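Local coordinates for beta-mannosidase (Trichoderma harzianum, PDB 4CVU), which probably removes terminal, non-reducing beta-linked mannose from oligosaccharides, acting as a glycoside hydrolase of family 2, at residues Y508-Y513 and E556-T561. Numbering follows the deposited sequence.
Sequences YVLGQY and ERYYNT. With NAG (2-acetamido-2-deoxy-beta-D-glucopyranose), chain D; MAN (alpha-D-mannopyranose), chain B; NAG (2-acetamido-2-deoxy-beta-D-glucopyranose), chain F; MAN (alpha-D-mannopyranose), chain C.
Tyr558 reaches helix 506-528 with the hydroxyl end of its ring, meeting Leu510 and Tyr513 one turn apart. Glu556, the last residue of strand 554-556, comes just before the loop, with its CB against one face of the Tyr558 ring, offset toward the rim, and its carbonyl O accepting a 2.9 Å hydrogen bond from O6 of the chain D NAG. Next, Arg557 ties the turn to two partners. Its NH1 donates a hydrogen bond to Asn560 O at 3.0 Å, in the guanidinium plane and nearly in line with the carbonyl (C=O...N angle 176°), while NH1 and NH2 both donate to O6 of the chain F NAG, NH2 at 2.8 Å. A leucine here would probably leave Asn560 O and that sugar hydroxyl without their guanidinium partner and the turn less firmly tied to the neighbouring glycan. Arg557 to Asn560 form a type II' beta turn, with Tyr558 at its positive-phi position, on a loop beyond strand 554-556; the helix it faces belongs to the alpha/beta-barrel catalytic domain characteristic of the family. With CG beside its backbone N (chi1 -60°), Tyr558 extends its ring to the helix. Its OH sits at the edge of the Tyr513 ring, 3.7 Å from CE2, and its CE1 packs 4.1 Å from Leu510 CD1. No hydrogen bond crosses the contact: the Tyr558 hydroxyl bonds to Glu514 and that of Tyr513 to Glu491. The Tyr559 ring lies with one face over Tyr558 CB, and the backbone N of Tyr559 donates to O7 of the chain D NAG at 3.0 Å. Finally Asn560 ND2, covalently joined to C1 of that NAG, donates to Arg557 O, which Asn560 N approaches from the opposite face. The mannoses of the same glycan extend over the helix, where their O6 hydroxyls donate to Tyr508 O and Gly511 O.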
loop_
_atom_site.group_PDB
_atom_site.type_symbol
_atom_site.label_atom_id
_atom_site.label_comp_id
_atom_site.label_asym_id
_atom_site.label_seq_id
_atom_site.Cartn_x
_atom_site.Cartn_y
_atom_site.Cartn_z
ATOM N N TYR A 508 -15.333 49.233 -7.765
ATOM C CA TYR A 508 -14.376 48.951 -8.815
ATOM C C TYR A 508 -14.398 47.465 -9.166
ATOM O O TYR A 508 -14.499 47.140 -10.333
ATOM C CB TYR A 508 -12.945 49.397 -8.440
ATOM C CG TYR A 508 -11.923 49.099 -9.500
ATOM C CD1 TYR A 508 -11.807 49.904 -10.619
ATOM C CD2 TYR A 508 -11.063 48.030 -9.384
ATOM C CE1 TYR A 508 -10.870 49.639 -11.606
ATOM C CE2 TYR A 508 -10.127 47.749 -10.371
ATOM C CZ TYR A 508 -10.044 48.560 -11.476
ATOM O OH TYR A 508 -9.125 48.298 -12.445
ATOM N N VAL A 509 -14.285 46.570 -8.170
ATOM C CA VAL A 509 -14.244 45.122 -8.484
ATOM C C VAL A 509 -15.594 44.608 -8.972
ATOM O O VAL A 509 -15.616 43.710 -9.773
ATOM C CB VAL A 509 -13.671 44.209 -7.358
ATOM C CG1 VAL A 509 -12.277 44.684 -6.950
ATOM C CG2 VAL A 509 -14.598 44.119 -6.155
ATOM N N LEU A 510 -16.705 45.205 -8.527
ATOM C CA LEU A 510 -18.008 44.874 -9.110
ATOM C C LEU A 510 -18.038 45.220 -10.615
ATOM O O LEU A 510 -18.549 44.442 -11.428
ATOM C CB LEU A 510 -19.143 45.577 -8.357
ATOM C CG LEU A 510 -20.560 45.165 -8.727
ATOM C CD1 LEU A 510 -20.808 43.682 -8.491
ATOM C CD2 LEU A 510 -21.551 45.971 -7.920
ATOM N N GLY A 511 -17.459 46.364 -10.994
ATOM C CA GLY A 511 -17.416 46.783 -12.409
ATOM C C GLY A 511 -16.602 45.852 -13.284
ATOM O O GLY A 511 -16.954 45.614 -14.425
ATOM N N GLN A 512 -15.525 45.310 -12.745
ATOM C CA GLN A 512 -14.724 44.333 -13.473
ATOM C C GLN A 512 -15.514 43.038 -13.689
ATOM O O GLN A 512 -15.393 42.403 -14.746
ATOM C CB GLN A 512 -13.452 44.006 -12.702
ATOM C CG GLN A 512 -12.424 45.116 -12.612
ATOM C CD GLN A 512 -11.219 44.667 -11.813
ATOM O OE1 GLN A 512 -11.354 44.286 -10.650
ATOM N NE2 GLN A 512 -10.036 44.674 -12.443
ATOM N N TYR A 513 -16.283 42.651 -12.659
ATOM C CA TYR A 513 -17.154 41.490 -12.724
ATOM C C TYR A 513 -18.147 41.637 -13.861
ATOM O O TYR A 513 -18.250 40.755 -14.711
ATOM C CB TYR A 513 -17.876 41.237 -11.389
ATOM C CG TYR A 513 -19.067 40.284 -11.477
ATOM C CD1 TYR A 513 -18.886 38.919 -11.657
ATOM C CD2 TYR A 513 -20.374 40.759 -11.359
ATOM C CE1 TYR A 513 -19.980 38.048 -11.747
ATOM C CE2 TYR A 513 -21.457 39.907 -11.427
ATOM C CZ TYR A 513 -21.252 38.546 -11.619
ATOM O OH TYR A 513 -22.333 37.678 -11.692
ATOM N N GLU A 556 -28.333 42.675 -13.649
ATOM C CA GLU A 556 -28.576 41.777 -12.472
ATOM C C GLU A 556 -29.403 42.431 -11.386
ATOM O O GLU A 556 -29.277 43.608 -11.129
ATOM C CB GLU A 556 -27.260 41.317 -11.893
ATOM C CG GLU A 556 -26.497 40.334 -12.779
ATOM C CD GLU A 556 -27.200 38.994 -12.808
ATOM O OE1 GLU A 556 -26.945 38.170 -11.883
ATOM O OE2 GLU A 556 -28.042 38.789 -13.705
ATOM N N ARG A 557 -30.278 41.645 -10.770
ATOM C CA ARG A 557 -31.026 42.087 -9.593
ATOM C C ARG A 557 -30.138 42.377 -8.411
ATOM O O ARG A 557 -30.353 43.318 -7.679
ATOM C CB ARG A 557 -32.061 41.039 -9.154
ATOM C CG ARG A 557 -33.065 41.608 -8.173
ATOM C CD ARG A 557 -34.192 40.659 -7.905
ATOM N NE ARG A 557 -35.172 40.698 -8.949
ATOM C CZ ARG A 557 -36.127 41.611 -9.031
ATOM N NH1 ARG A 557 -36.180 42.563 -8.147
ATOM N NH2 ARG A 557 -37.005 41.587 -10.005
ATOM N N TYR A 558 -29.140 41.532 -8.230
ATOM C CA TYR A 558 -28.302 41.597 -7.045
ATOM C C TYR A 558 -29.212 41.592 -5.801
ATOM O O TYR A 558 -29.986 40.702 -5.618
ATOM C CB TYR A 558 -27.346 42.803 -7.059
ATOM C CG TYR A 558 -26.375 42.861 -8.179
ATOM C CD1 TYR A 558 -25.374 41.948 -8.267
ATOM C CD2 TYR A 558 -26.436 43.841 -9.139
ATOM C CE1 TYR A 558 -24.467 41.981 -9.272
ATOM C CE2 TYR A 558 -25.532 43.879 -10.179
ATOM C CZ TYR A 558 -24.535 42.937 -10.214
ATOM O OH TYR A 558 -23.638 42.912 -11.191
ATOM N N TYR A 559 -29.115 42.620 -4.983
ATOM C CA TYR A 559 -29.770 42.672 -3.687
ATOM C C TYR A 559 -30.940 43.683 -3.688
ATOM O O TYR A 559 -31.371 44.135 -2.645
ATOM C CB TYR A 559 -28.709 42.808 -2.549
ATOM C CG TYR A 559 -27.417 42.057 -2.970
ATOM C CD1 TYR A 559 -27.493 40.758 -3.540
ATOM C CD2 TYR A 559 -26.186 42.663 -2.964
ATOM C CE1 TYR A 559 -26.370 40.087 -4.027
ATOM C CE2 TYR A 559 -25.054 41.999 -3.458
ATOM C CZ TYR A 559 -25.138 40.710 -3.985
ATOM O OH TYR A 559 -24.007 40.079 -4.451
ATOM N N ASN A 560 -31.440 43.998 -4.876
ATOM C CA ASN A 560 -32.646 44.818 -5.046
ATOM C C ASN A 560 -33.849 43.927 -4.862
ATOM O O ASN A 560 -34.521 43.587 -5.830
ATOM C CB ASN A 560 -32.725 45.454 -6.435
ATOM C CG ASN A 560 -31.642 46.489 -6.680
ATOM O OD1 ASN A 560 -31.689 47.588 -6.139
ATOM N ND2 ASN A 560 -30.662 46.131 -7.514
ATOM N N THR A 561 -34.110 43.550 -3.614
ATOM C CA THR A 561 -35.119 42.542 -3.313
ATOM C C THR A 561 -36.268 43.101 -2.491
ATOM O O THR A 561 -36.186 44.207 -1.932
ATOM C CB THR A 561 -34.504 41.356 -2.571
ATOM O OG1 THR A 561 -33.895 41.818 -1.376
ATOM C CG2 THR A 561 -33.467 40.656 -3.441
HETATM C C1 NAG D . -29.538 46.967 -7.931
HETATM C C2 NAG D . -28.193 47.119 -7.226
HETATM C C3 NAG D . -27.261 48.103 -7.929
HETATM C C4 NAG D . -27.175 47.768 -9.412
HETATM C C5 NAG D . -28.574 47.660 -10.006
HETATM C C6 NAG D . -28.553 47.198 -11.455
HETATM C C7 NAG D . -28.403 46.635 -4.838
HETATM C C8 NAG D . -28.720 47.198 -3.480
HETATM N N2 NAG D . -28.446 47.507 -5.854
HETATM O O3 NAG D . -25.996 48.022 -7.291
HETATM O O4 NAG D . -26.469 48.750 -10.141
HETATM O O5 NAG D . -29.298 46.680 -9.304
HETATM O O6 NAG D . -27.812 46.020 -11.580
HETATM O O7 NAG D . -28.109 45.433 -4.968
HETATM C C1 MAN B . -14.631 50.739 -16.220
HETATM C C2 MAN B . -13.915 50.080 -17.399
HETATM C C3 MAN B . -13.907 48.580 -17.256
HETATM C C4 MAN B . -13.393 48.171 -15.878
HETATM C C5 MAN B . -14.263 48.831 -14.827
HETATM C C6 MAN B . -13.821 48.405 -13.430
HETATM O O2 MAN B . -12.584 50.541 -17.477
HETATM O O3 MAN B . -13.091 47.979 -18.235
HETATM O O4 MAN B . -13.418 46.747 -15.772
HETATM O O5 MAN B . -14.180 50.247 -14.970
HETATM O O6 MAN B . -14.741 48.858 -12.451
HETATM C C1 NAG F . -38.636 42.825 -13.202
HETATM C C2 NAG F . -38.753 43.910 -14.291
HETATM C C3 NAG F . -38.119 45.214 -13.860
HETATM C C4 NAG F . -38.653 45.623 -12.512
HETATM C C5 NAG F . -38.430 44.485 -11.514
HETATM C C6 NAG F . -39.025 44.801 -10.142
HETATM C C7 NAG F . -38.890 42.882 -16.517
HETATM C C8 NAG F . -38.187 42.435 -17.780
HETATM N N2 NAG F . -38.168 43.464 -15.550
HETATM O O3 NAG F . -38.489 46.168 -14.821
HETATM O O4 NAG F . -37.996 46.787 -12.089
HETATM O O5 NAG F . -39.101 43.362 -11.998
HETATM O O6 NAG F . -38.575 43.823 -9.233
HETATM O O7 NAG F . -40.093 42.702 -16.399
HETATM C C1 MAN C . -17.334 50.562 -14.342
HETATM C C2 MAN C . -16.914 51.281 -15.627
HETATM C C3 MAN C . -18.158 51.424 -16.488
HETATM C C4 MAN C . -18.802 50.044 -16.726
HETATM C C5 MAN C . -19.066 49.309 -15.417
HETATM C C6 MAN C . -19.586 47.889 -15.660
HETATM O O2 MAN C . -16.022 50.497 -16.416
HETATM O O3 MAN C . -17.774 51.930 -17.734
HETATM O O4 MAN C . -20.004 50.187 -17.425
HETATM O O5 MAN C . -17.863 49.268 -14.661
HETATM O O6 MAN C . -18.615 47.046 -16.232
#